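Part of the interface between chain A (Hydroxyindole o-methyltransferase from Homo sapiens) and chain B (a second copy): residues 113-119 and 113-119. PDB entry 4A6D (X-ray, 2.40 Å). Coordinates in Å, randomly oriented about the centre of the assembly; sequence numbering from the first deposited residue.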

ATOM      1  N   SER A 113      11.280  -1.557   0.978  1.00 67.64           N
ATOM      2  CA  SER A 113      10.519  -1.366  -0.267  1.00 65.87           C
ATOM      3  C   SER A 113       9.439  -0.303  -0.145  1.00 70.87           C
ATOM      4  O   SER A 113       9.298   0.523  -1.044  1.00 70.92           O
ATOM      5  CB  SER A 113       9.888  -2.682  -0.723  1.00 66.06           C
ATOM      6  OG  SER A 113      10.793  -3.758  -0.550  1.00 79.84           O
ATOM      7  N   TYR A 114       8.666  -0.338   0.960  1.00 68.34           N
ATOM      8  CA  TYR A 114       7.573   0.604   1.244  1.00 67.92           C
ATOM      9  C   TYR A 114       8.090   2.029   1.227  1.00 74.93           C
ATOM     10  O   TYR A 114       7.493   2.885   0.574  1.00 75.37           O
ATOM     11  CB  TYR A 114       6.882   0.253   2.575  1.00 68.14           C
ATOM     12  CG  TYR A 114       5.685   1.116   2.883  1.00 69.75           C
ATOM     13  CD1 TYR A 114       5.833   2.349   3.532  1.00 70.75           C
ATOM     14  CD2 TYR A 114       4.399   0.698   2.564  1.00 70.48           C
ATOM     15  CE1 TYR A 114       4.732   3.150   3.818  1.00 71.05           C
ATOM     16  CE2 TYR A 114       3.285   1.486   2.867  1.00 70.45           C
ATOM     17  CZ  TYR A 114       3.458   2.721   3.476  1.00 72.67           C
ATOM     18  OH  TYR A 114       2.366   3.499   3.790  1.00 69.29           O
ATOM     19  N   ARG A 115       9.215   2.273   1.919  1.00 74.21           N
ATOM     20  CA  ARG A 115       9.887   3.576   1.981  1.00 76.09           C
ATOM     21  C   ARG A 115      10.247   4.024   0.553  1.00 80.04           C
ATOM     22  O   ARG A 115       9.733   5.042   0.099  1.00 79.41           O
ATOM     23  CB  ARG A 115      11.138   3.495   2.872  1.00 78.89           C
ATOM     24  CG  ARG A 115      10.869   3.865   4.326  1.00 93.17           C
ATOM     25  CD  ARG A 115      12.026   4.607   4.998  1.00114.07           C
ATOM     26  NE  ARG A 115      12.388   5.889   4.360  1.00127.84           N
ATOM     27  CZ  ARG A 115      11.727   7.040   4.502  1.00137.26           C
ATOM     28  NH1 ARG A 115      10.624   7.097   5.244  1.00115.29           N
ATOM     29  NH2 ARG A 115      12.154   8.137   3.885  1.00121.88           N
ATOM     30  N   CYS A 116      11.031   3.197  -0.183  1.00 75.95           N
ATOM     31  CA  CYS A 116      11.446   3.416  -1.577  1.00 75.47           C
ATOM     32  C   CYS A 116      10.259   3.796  -2.486  1.00 75.73           C
ATOM     33  O   CYS A 116      10.318   4.793  -3.214  1.00 74.11           O
ATOM     34  CB  CYS A 116      12.200   2.197  -2.111  1.00 75.31           C
ATOM     35  SG  CYS A 116      13.957   2.163  -1.678  1.00 81.68           S
ATOM     36  N   TRP A 117       9.157   3.040  -2.373  1.00 72.00           N
ATOM     37  CA  TRP A 117       7.950   3.241  -3.173  1.00 71.89           C
ATOM     38  C   TRP A 117       7.239   4.598  -3.012  1.00 77.74           C
ATOM     39  O   TRP A 117       6.487   4.996  -3.900  1.00 78.39           O
ATOM     40  CB  TRP A 117       7.015   2.035  -3.085  1.00 69.57           C
ATOM     41  CG  TRP A 117       7.368   0.944  -4.056  1.00 69.68           C
ATOM     42  CD1 TRP A 117       8.433   0.088  -3.992  1.00 72.17           C
ATOM     43  CD2 TRP A 117       6.670   0.628  -5.269  1.00 68.77           C
ATOM     44  NE1 TRP A 117       8.377  -0.809  -5.034  1.00 70.20           N
ATOM     45  CE2 TRP A 117       7.331  -0.474  -5.856  1.00 70.94           C
ATOM     46  CE3 TRP A 117       5.535   1.168  -5.916  1.00 70.35           C
ATOM     47  CZ2 TRP A 117       6.897  -1.054  -7.051  1.00 69.66           C
ATOM     48  CZ3 TRP A 117       5.107   0.592  -7.100  1.00 71.37           C
ATOM     49  CH2 TRP A 117       5.791  -0.507  -7.659  1.00 71.25           C
ATOM     50  N   GLY A 118       7.543   5.328  -1.941  1.00 74.39           N
ATOM     51  CA  GLY A 118       7.034   6.683  -1.763  1.00 75.82           C
ATOM     52  C   GLY A 118       7.637   7.615  -2.805  1.00 82.77           C
ATOM     53  O   GLY A 118       7.022   8.605  -3.207  1.00 82.51           O
ATOM     54  N   HIS A 119       8.832   7.257  -3.292  1.00 82.78           N
ATOM     55  CA  HIS A 119       9.560   7.990  -4.327  1.00 84.99           C
ATOM     56  C   HIS A 119       9.317   7.391  -5.733  1.00 84.74           C
ATOM     57  O   HIS A 119      10.143   7.607  -6.619  1.00 84.93           O
ATOM     58  CB  HIS A 119      11.070   8.041  -3.997  1.00 87.48           C
ATOM     59  CG  HIS A 119      11.362   8.587  -2.640  1.00 93.05           C
ATOM     60  ND1 HIS A 119      11.370   9.944  -2.399  1.00 97.58           N
ATOM     61  CD2 HIS A 119      11.623   7.935  -1.485  1.00 95.35           C
ATOM     62  CE1 HIS A 119      11.629  10.080  -1.108  1.00 98.29           C
ATOM     63  NE2 HIS A 119      11.796   8.899  -0.517  1.00 97.36           N
TER
ATOM     64  N   SER B 113      -0.392  10.656   4.115  1.00 67.64           N
ATOM     65  CA  SER B 113      -0.867   9.432   4.782  1.00 65.87           C
ATOM     66  C   SER B 113       0.073   8.252   4.594  1.00 70.87           C
ATOM     67  O   SER B 113       0.349   7.538   5.556  1.00 70.92           O
ATOM     68  CB  SER B 113      -2.263   9.054   4.290  1.00 66.06           C
ATOM     69  OG  SER B 113      -3.078  10.205   4.159  1.00 79.84           O
ATOM     70  N   TYR B 114       0.548   8.038   3.350  1.00 68.34           N
ATOM     71  CA  TYR B 114       1.461   6.945   2.981  1.00 67.92           C
ATOM     72  C   TYR B 114       2.718   7.002   3.828  1.00 74.93           C
ATOM     73  O   TYR B 114       3.119   5.983   4.389  1.00 75.37           O
ATOM     74  CB  TYR B 114       1.775   6.981   1.474  1.00 68.14           C
ATOM     75  CG  TYR B 114       2.626   5.829   1.004  1.00 69.75           C
ATOM     76  CD1 TYR B 114       4.024   5.888   1.079  1.00 70.75           C
ATOM     77  CD2 TYR B 114       2.049   4.691   0.452  1.00 70.48           C
ATOM     78  CE1 TYR B 114       4.814   4.827   0.647  1.00 71.05           C
ATOM     79  CE2 TYR B 114       2.836   3.630  -0.003  1.00 70.45           C
ATOM     80  CZ  TYR B 114       4.218   3.694   0.114  1.00 72.67           C
ATOM     81  OH  TYR B 114       5.003   2.658  -0.344  1.00 69.29           O
ATOM     82  N   ARG B 115       3.316   8.198   3.942  1.00 74.21           N
ATOM     83  CA  ARG B 115       4.512   8.456   4.753  1.00 76.09           C
ATOM     84  C   ARG B 115       4.221   8.066   6.215  1.00 80.04           C
ATOM     85  O   ARG B 115       4.865   7.157   6.729  1.00 79.41           O
ATOM     86  CB  ARG B 115       4.930   9.932   4.644  1.00 78.89           C
ATOM     87  CG  ARG B 115       5.951  10.190   3.541  1.00 93.17           C
ATOM     88  CD  ARG B 115       6.976  11.272   3.889  1.00114.07           C
ATOM     89  NE  ARG B 115       7.797  10.979   5.081  1.00127.84           N
ATOM     90  CZ  ARG B 115       8.841  10.148   5.118  1.00137.26           C
ATOM     91  NH1 ARG B 115       9.205   9.474   4.031  1.00115.29           N
ATOM     92  NH2 ARG B 115       9.515   9.971   6.250  1.00121.88           N
ATOM     93  N   CYS B 116       3.175   8.675   6.828  1.00 75.95           N
ATOM     94  CA  CYS B 116       2.704   8.408   8.195  1.00 75.47           C
ATOM     95  C   CYS B 116       2.540   6.900   8.472  1.00 75.73           C
ATOM     96  O   CYS B 116       3.056   6.384   9.470  1.00 74.11           O
ATOM     97  CB  CYS B 116       1.413   9.178   8.478  1.00 75.31           C
ATOM     98  SG  CYS B 116       1.670  10.896   8.988  1.00 81.68           S
ATOM     99  N   TRP B 117       1.888   6.190   7.540  1.00 72.00           N
ATOM    100  CA  TRP B 117       1.621   4.757   7.649  1.00 71.89           C
ATOM    101  C   TRP B 117       2.852   3.835   7.732  1.00 77.74           C
ATOM    102  O   TRP B 117       2.733   2.709   8.213  1.00 78.39           O
ATOM    103  CB  TRP B 117       0.573   4.305   6.634  1.00 69.57           C
ATOM    104  CG  TRP B 117      -0.837   4.513   7.111  1.00 69.68           C
ATOM    105  CD1 TRP B 117      -1.507   5.700   7.232  1.00 72.17           C
ATOM    106  CD2 TRP B 117      -1.735   3.496   7.577  1.00 68.77           C
ATOM    107  NE1 TRP B 117      -2.799   5.470   7.643  1.00 70.20           N
ATOM    108  CE2 TRP B 117      -2.954   4.132   7.903  1.00 70.94           C
ATOM    109  CE3 TRP B 117      -1.629   2.096   7.743  1.00 70.35           C
ATOM    110  CZ2 TRP B 117      -4.062   3.424   8.378  1.00 69.66           C
ATOM    111  CZ3 TRP B 117      -2.728   1.396   8.213  1.00 71.37           C
ATOM    112  CH2 TRP B 117      -3.929   2.063   8.530  1.00 71.25           C
ATOM    113  N   GLY B 118       4.024   4.338   7.351  1.00 74.39           N
ATOM    114  CA  GLY B 118       5.270   3.599   7.518  1.00 75.82           C
ATOM    115  C   GLY B 118       5.600   3.446   8.997  1.00 82.77           C
ATOM    116  O   GLY B 118       6.241   2.478   9.410  1.00 82.51           O
ATOM    117  N   HIS B 119       5.103   4.387   9.810  1.00 82.78           N
ATOM    118  CA  HIS B 119       5.268   4.400  11.263  1.00 84.99           C
ATOM    119  C   HIS B 119       4.048   3.778  11.985  1.00 84.74           C
ATOM    120  O   HIS B 119       3.841   4.078  13.160  1.00 84.93           O
ATOM    121  CB  HIS B 119       5.538   5.838  11.766  1.00 87.48           C
ATOM    122  CG  HIS B 119       6.689   6.498  11.083  1.00 93.05           C
ATOM    123  ND1 HIS B 119       7.990   6.234  11.455  1.00 97.58           N
ATOM    124  CD2 HIS B 119       6.696   7.373  10.054  1.00 95.35           C
ATOM    125  CE1 HIS B 119       8.750   6.949  10.639  1.00 98.29           C
ATOM    126  NE2 HIS B 119       8.016   7.657   9.784  1.00 97.36           N
TER

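The two copies meet across an exact two-fold axis, so contacts off the axis occur twice, and the tyrosine stack and the arginine approach map onto themselves. Each stretch includes part of a helix that begins earlier in the chain. The two helices run nearly antiparallel, at 160°, with axes 10.2 Å apart at closest approach. That gap leaves room for a layer of side chains. The register places A:Arg115 across from B:Gly118, with CA atoms 7.2 Å apart, and the reverse pair matches.

A:Tyr114 and B:Tyr114 fill the centre. In each, the CA-to-CB bond points sideways, but chi1 is t (-176°) and chi2 is -86°, and the ring reaches across to the partner helix. A:Tyr114 and B:Tyr114 form an offset stack, with planes at 3° and centroids 4.0 Å apart. The offset places each hydroxyl over one face of the other ring. From there A:Tyr114 OH donates to B:Tyr114 O at 2.7 Å, and B:Tyr114 OH donates to A:Tyr114 O at the same distance. A:Tyr114 O accepts no backbone hydrogen bond from A:Gly118 N, which bonds to A:Arg115 O instead. The tyrosine conformation thus serves both the stack and the hydrogen bond.

A:Gly118 packs against the B:Tyr114 ring, with A:Gly118 CA 3.8 Å from B:Tyr114 CE1. A CB on A:Gly118 would point toward the partner, 3.6 Å from B:Tyr114 CE1 but only 3.2 Å from A:Arg115 O. A:Trp117 contributes mainly its base: A:Trp117 CB is 3.5 Å from B:Tyr114 OH. Its indole, with chi1 m, leads away, and NE1 is hydrogen-bonded elsewhere in the structure.

A:Arg115 starts away from the partner, yet its end returns. Chi1 (-92°) and chi2 (-145°) lie between wells, and chi3 is p. A:Arg115 NH1 and B:Arg115 NH1 come within 3.0 Å, edge to edge. Both are donors carrying like charge, so this is no hydrogen bond.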